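Local coordinates for phytoene synthase (Enterococcus hirae, PDB 5IYS), which probably joins two prenyl diphosphates head to head in carotenoid synthesis, and binds magnesium ions and a farnesyl thiodiphosphate inhibitor in a helical cavity, at residues 43-48 and 144-149; 229-234 and 240-245. All coordinates share one frame; numbering follows the deposited sequence.

Both interactions are buried and wholly apolar across their segments, and each sets a loop that follows one helix against the flank of another. In interaction 1 the loop 144-149 sends a single leucine onto helix 39-60, a sparse contact of 136 Å². Interaction 2 is fuller, 192 Å², because three side chains of the turn 229-234 converge on helix 236-258, the helix this turn leads into. The two loops meet, with T148 OG1 2.7 Å from L233 O in a probable hydrogen bond, a polar link. The helix side of each contact borders bound farnesyl thiodiphosphate: the V45 side chain comes about 4 Å from it in interaction 1, and L242 touches it in interaction 2.

Interaction 1: residues 43-48 and 144-149; sequences QSVYAV and LPLLTE
L146 reaches out of the loop after helix 125-143 and sets its forked end against S44 and V45 of helix 39-60. Its CD1 is the busier branch, 3.8 Å from S44 CB and 3.9 Å from V45 CG2, while CD2 also lies 3.8 Å from S44 CB, so the methylene of the serine faces both prongs of the leucine. With CG anti to the carbonyl carbon (chi1 -45°) and the chain then extended through chi2, the leucine spans a backbone gap of 7.8 Å between S44 CA and L146 CA. V45 meets it with CG2, the methyl that stands beside the backbone N. The serine contributes carbon alone here; its OG bonds to the carbonyl oxygen of R40, one turn back in the same helix, which satisfies the hydroxyl in a buried place.

Away from this cluster the segments part quickly. V48 CG2 stays 4.9 Å from L146 CD1, V48 packing instead on M142 and L143. L147 stays farther still, and beyond it the loop runs out to E149 at the solvent. V95 of helix 87-98 touches both S44 and L146 and so closes the tight end. This is a loop leucine packed on helix 39-60 within the all-helical squalene/phytoene synthase fold, beside the prenyl pocket: the V45 side chain comes about 4 Å from a bound farnesyl thiodiphosphate, and V48 touches one.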
loop_
_atom_site.group_PDB
_atom_site.type_symbol
_atom_site.label_atom_id
_atom_site.label_comp_id
_atom_site.label_asym_id
_atom_site.label_seq_id
_atom_site.Cartn_x
_atom_site.Cartn_y
_atom_site.Cartn_z
ATOM N N GLN A 43 15.707 -4.020 4.651
ATOM C CA GLN A 43 16.303 -3.200 3.575
ATOM C C GLN A 43 15.711 -3.610 2.233
ATOM O O GLN A 43 15.555 -2.803 1.342
ATOM C CB GLN A 43 17.805 -3.492 3.519
ATOM C CG GLN A 43 18.553 -2.914 4.725
ATOM C CD GLN A 43 20.013 -3.326 4.694
ATOM O OE1 GLN A 43 20.334 -4.506 4.790
ATOM N NE2 GLN A 43 20.886 -2.363 4.480
ATOM N N SER A 44 15.363 -4.884 2.104
ATOM C CA SER A 44 14.737 -5.404 0.889
ATOM C C SER A 44 13.353 -4.784 0.718
ATOM O O SER A 44 13.011 -4.354 -0.371
ATOM C CB SER A 44 14.649 -6.930 0.930
ATOM O OG SER A 44 15.957 -7.513 0.993
ATOM N N VAL A 45 12.576 -4.699 1.786
ATOM C CA VAL A 45 11.300 -3.987 1.708
ATOM C C VAL A 45 11.518 -2.536 1.283
ATOM O O VAL A 45 10.694 -1.966 0.560
ATOM C CB VAL A 45 10.574 -3.990 3.059
ATOM C CG1 VAL A 45 9.295 -3.138 2.977
ATOM C CG2 VAL A 45 10.144 -5.464 3.463
ATOM N N TYR A 46 12.512 -1.875 1.872
ATOM C CA TYR A 46 12.730 -0.469 1.519
ATOM C C TYR A 46 13.001 -0.298 0.026
ATOM O O TYR A 46 12.636 0.717 -0.548
ATOM C CB TYR A 46 13.899 0.089 2.354
ATOM C CG TYR A 46 13.770 -0.087 3.858
ATOM C CD1 TYR A 46 12.532 -0.172 4.476
ATOM C CD2 TYR A 46 14.908 -0.026 4.675
ATOM C CE1 TYR A 46 12.432 -0.348 5.893
ATOM C CE2 TYR A 46 14.806 -0.104 6.066
ATOM C CZ TYR A 46 13.581 -0.313 6.658
ATOM O OH TYR A 46 13.545 -0.425 8.033
ATOM N N ALA A 47 13.773 -1.201 -0.574
ATOM C CA ALA A 47 14.004 -1.138 -2.008
ATOM C C ALA A 47 12.679 -1.228 -2.761
ATOM O O ALA A 47 12.506 -0.577 -3.790
ATOM C CB ALA A 47 14.969 -2.284 -2.454
ATOM N N VAL A 48 11.822 -2.163 -2.354
ATOM C CA VAL A 48 10.530 -2.330 -3.031
ATOM C C VAL A 48 9.654 -1.102 -2.835
ATOM O O VAL A 48 9.068 -0.612 -3.796
ATOM C CB VAL A 48 9.736 -3.540 -2.434
ATOM C CG1 VAL A 48 8.294 -3.541 -2.981
ATOM C CG2 VAL A 48 10.450 -4.815 -2.832
ATOM N N LEU A 144 5.774 -10.703 -0.822
ATOM C CA LEU A 144 5.537 -12.029 -0.256
ATOM C C LEU A 144 6.797 -12.892 -0.162
ATOM O O LEU A 144 6.971 -13.632 0.807
ATOM C CB LEU A 144 4.489 -12.772 -1.080
ATOM C CG LEU A 144 3.038 -12.759 -0.576
ATOM C CD1 LEU A 144 2.101 -13.709 -1.394
ATOM C CD2 LEU A 144 2.999 -13.123 0.906
ATOM N N PRO A 145 7.667 -12.855 -1.185
ATOM C CA PRO A 145 8.794 -13.770 -1.109
ATOM C C PRO A 145 9.757 -13.388 0.012
ATOM O O PRO A 145 10.595 -14.200 0.400
ATOM C CB PRO A 145 9.473 -13.611 -2.482
ATOM C CG PRO A 145 8.371 -13.139 -3.393
ATOM C CD PRO A 145 7.596 -12.191 -2.498
ATOM N N LEU A 146 9.639 -12.181 0.546
ATOM C CA LEU A 146 10.432 -11.847 1.737
ATOM C C LEU A 146 9.877 -12.397 3.042
ATOM O O LEU A 146 10.517 -12.263 4.093
ATOM C CB LEU A 146 10.650 -10.333 1.886
ATOM C CG LEU A 146 11.059 -9.598 0.606
ATOM C CD1 LEU A 146 11.004 -8.066 0.753
ATOM C CD2 LEU A 146 12.453 -10.005 0.206
ATOM N N LEU A 147 8.613 -12.824 3.001
ATOM C CA LEU A 147 7.825 -13.017 4.216
ATOM C C LEU A 147 7.410 -14.457 4.480
ATOM O O LEU A 147 6.892 -14.767 5.542
ATOM C CB LEU A 147 6.576 -12.119 4.153
ATOM C CG LEU A 147 6.795 -10.614 3.939
ATOM C CD1 LEU A 147 5.439 -9.928 3.797
ATOM C CD2 LEU A 147 7.548 -10.065 5.152
ATOM N N THR A 148 7.512 -15.318 3.475
ATOM C CA THR A 148 7.001 -16.671 3.598
ATOM C C THR A 148 7.901 -17.568 2.752
ATOM O O THR A 148 8.422 -17.117 1.735
ATOM C CB THR A 148 5.489 -16.787 3.164
ATOM O OG1 THR A 148 5.008 -18.112 3.433
ATOM C CG2 THR A 148 5.292 -16.513 1.697
ATOM N N GLU A 149 7.965 -18.851 3.107
ATOM C CA GLU A 149 8.735 -19.832 2.360
ATOM C C GLU A 149 8.144 -20.067 0.976
ATOM O O GLU A 149 8.882 -20.185 0.011
ATOM C CB GLU A 149 8.901 -21.154 3.135
ATOM C CG GLU A 149 7.595 -21.875 3.542
ATOM C CD GLU A 149 7.798 -23.047 4.537
ATOM O OE1 GLU A 149 7.963 -24.203 4.085
ATOM O OE2 GLU A 149 7.748 -22.836 5.775
#

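Interaction 2: residues 229-234 and 240-245; sequences EMFPLI and QALASA
An apolar, buried contact joins the short turn between helices 207-227 and 236-258 to the first half of the latter helix, folding the connection back over the helix it leads into. L242 is the hub, and its CD2 does most of the touching: it lies 3.7 Å from F231 CE1 and 3.7 Å from I234 CD1, with M230 CE a looser third neighbour at 4.3 Å. The leucine leaves the helix with CG anti to the backbone N (chi1 173°), which carries the branched end toward the turn. I234 crosses it at about a right angle and offers the tip of its longer branch, whereas the F231 ring approaches obliquely. That ring also reaches the next residue of the helix, its CZ standing 3.7 Å from A243 CB, so the one ring spans two consecutive positions of the helix.

The same helix belongs to the all-helical squalene/phytoene synthase fold, and L242 lines its prenyl pocket, touching a bound farnesyl thiodiphosphate; M230 and L242 share L161 of helix 155-172 as a further neighbour. Residues 231-233 of the turn are 3-10, with L233 N bonded to M230 O at 2.9 Å. On the helix, S244 OG bonds to Q240 O at 2.7 Å from above the carbonyl plane, on the face opposite to S244 N, and its hydroxyl also pairs with Q36 NE2.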
loop_
_atom_site.group_PDB
_atom_site.type_symbol
_atom_site.label_atom_id
_atom_site.label_comp_id
_atom_site.label_asym_id
_atom_site.label_seq_id
_atom_site.Cartn_x
_atom_site.Cartn_y
_atom_site.Cartn_z
ATOM N N GLU A 229 -5.521 -14.473 7.978
ATOM C CA GLU A 229 -5.424 -15.915 7.816
ATOM C C GLU A 229 -4.037 -16.390 7.361
ATOM O O GLU A 229 -3.623 -17.523 7.656
ATOM C CB GLU A 229 -6.448 -16.327 6.771
ATOM C CG GLU A 229 -6.477 -17.791 6.445
ATOM C CD GLU A 229 -7.581 -18.088 5.431
ATOM O OE1 GLU A 229 -8.747 -17.709 5.700
ATOM O OE2 GLU A 229 -7.260 -18.659 4.361
ATOM N N MET A 230 -3.276 -15.504 6.716
ATOM C CA MET A 230 -1.931 -15.894 6.278
ATOM C C MET A 230 -0.924 -16.047 7.408
ATOM O O MET A 230 0.133 -16.627 7.199
ATOM C CB MET A 230 -1.388 -14.930 5.224
ATOM C CG MET A 230 -1.077 -13.566 5.752
ATOM S SD MET A 230 -0.595 -12.480 4.368
ATOM C CE MET A 230 -1.528 -11.043 4.857
ATOM N N PHE A 231 -1.221 -15.567 8.614
ATOM C CA PHE A 231 -0.137 -15.486 9.614
ATOM C C PHE A 231 0.624 -16.770 9.922
ATOM O O PHE A 231 1.858 -16.760 10.076
ATOM C CB PHE A 231 -0.565 -14.737 10.887
ATOM C CG PHE A 231 -0.683 -13.237 10.690
ATOM C CD1 PHE A 231 0.335 -12.524 10.078
ATOM C CD2 PHE A 231 -1.820 -12.549 11.097
ATOM C CE1 PHE A 231 0.226 -11.146 9.877
ATOM C CE2 PHE A 231 -1.925 -11.166 10.936
ATOM C CZ PHE A 231 -0.938 -10.484 10.264
ATOM N N PRO A 232 -0.099 -17.908 10.025
ATOM C CA PRO A 232 0.621 -19.122 10.376
ATOM C C PRO A 232 1.687 -19.526 9.365
ATOM O O PRO A 232 2.592 -20.296 9.712
ATOM C CB PRO A 232 -0.489 -20.186 10.470
ATOM C CG PRO A 232 -1.728 -19.379 10.875
ATOM C CD PRO A 232 -1.555 -18.031 10.175
ATOM N N LEU A 233 1.608 -19.002 8.140
ATOM C CA LEU A 233 2.556 -19.356 7.089
ATOM C C LEU A 233 3.571 -18.225 6.868
ATOM O O LEU A 233 4.480 -18.336 6.051
ATOM C CB LEU A 233 1.820 -19.544 5.763
ATOM C CG LEU A 233 0.903 -20.776 5.775
ATOM C CD1 LEU A 233 0.181 -21.004 4.446
ATOM C CD2 LEU A 233 1.725 -21.975 6.207
ATOM N N ILE A 234 3.338 -17.106 7.523
ATOM C CA ILE A 234 4.355 -16.057 7.546
ATOM C C ILE A 234 5.535 -16.477 8.407
ATOM O O ILE A 234 5.360 -16.999 9.515
ATOM C CB ILE A 234 3.763 -14.763 8.047
ATOM C CG1 ILE A 234 2.611 -14.337 7.133
ATOM C CG2 ILE A 234 4.852 -13.653 8.150
ATOM C CD1 ILE A 234 3.081 -13.744 5.820
ATOM N N GLN A 240 5.594 -9.809 13.385
ATOM C CA GLN A 240 5.401 -8.567 14.142
ATOM C C GLN A 240 5.405 -7.369 13.188
ATOM O O GLN A 240 4.528 -6.497 13.261
ATOM C CB GLN A 240 6.547 -8.450 15.158
ATOM C CG GLN A 240 6.593 -7.174 15.995
ATOM C CD GLN A 240 5.350 -6.934 16.824
ATOM O OE1 GLN A 240 4.757 -7.873 17.385
ATOM N NE2 GLN A 240 5.028 -5.664 17.020
ATOM N N ALA A 241 6.322 -7.371 12.231
ATOM C CA ALA A 241 6.408 -6.235 11.270
ATOM C C ALA A 241 5.182 -6.181 10.358
ATOM O O ALA A 241 4.580 -5.116 10.166
ATOM C CB ALA A 241 7.708 -6.347 10.444
ATOM N N LEU A 242 4.753 -7.331 9.837
ATOM C CA LEU A 242 3.647 -7.292 8.903
ATOM C C LEU A 242 2.332 -6.941 9.600
ATOM O O LEU A 242 1.527 -6.168 9.099
ATOM C CB LEU A 242 3.523 -8.661 8.216
ATOM C CG LEU A 242 2.290 -8.820 7.327
ATOM C CD1 LEU A 242 2.293 -7.902 6.142
ATOM C CD2 LEU A 242 2.153 -10.298 6.890
ATOM N N ALA A 243 2.035 -7.600 10.721
ATOM C CA ALA A 243 0.870 -7.218 11.507
ATOM C C ALA A 243 0.880 -5.764 11.965
ATOM O O ALA A 243 -0.148 -5.065 11.927
ATOM C CB ALA A 243 0.734 -8.187 12.705
ATOM N N SER A 244 2.044 -5.269 12.392
ATOM C CA SER A 244 2.181 -3.836 12.699
ATOM C C SER A 244 1.757 -2.944 11.535
ATOM O O SER A 244 0.971 -1.988 11.703
ATOM C CB SER A 244 3.614 -3.476 13.136
ATOM O OG SER A 244 3.907 -4.149 14.340
ATOM N N ALA A 245 2.270 -3.241 10.347
ATOM C CA ALA A 245 1.885 -2.428 9.197
ATOM C C ALA A 245 0.362 -2.434 9.028
ATOM O O ALA A 245 -0.256 -1.384 8.797
ATOM C CB ALA A 245 2.581 -2.891 7.920
#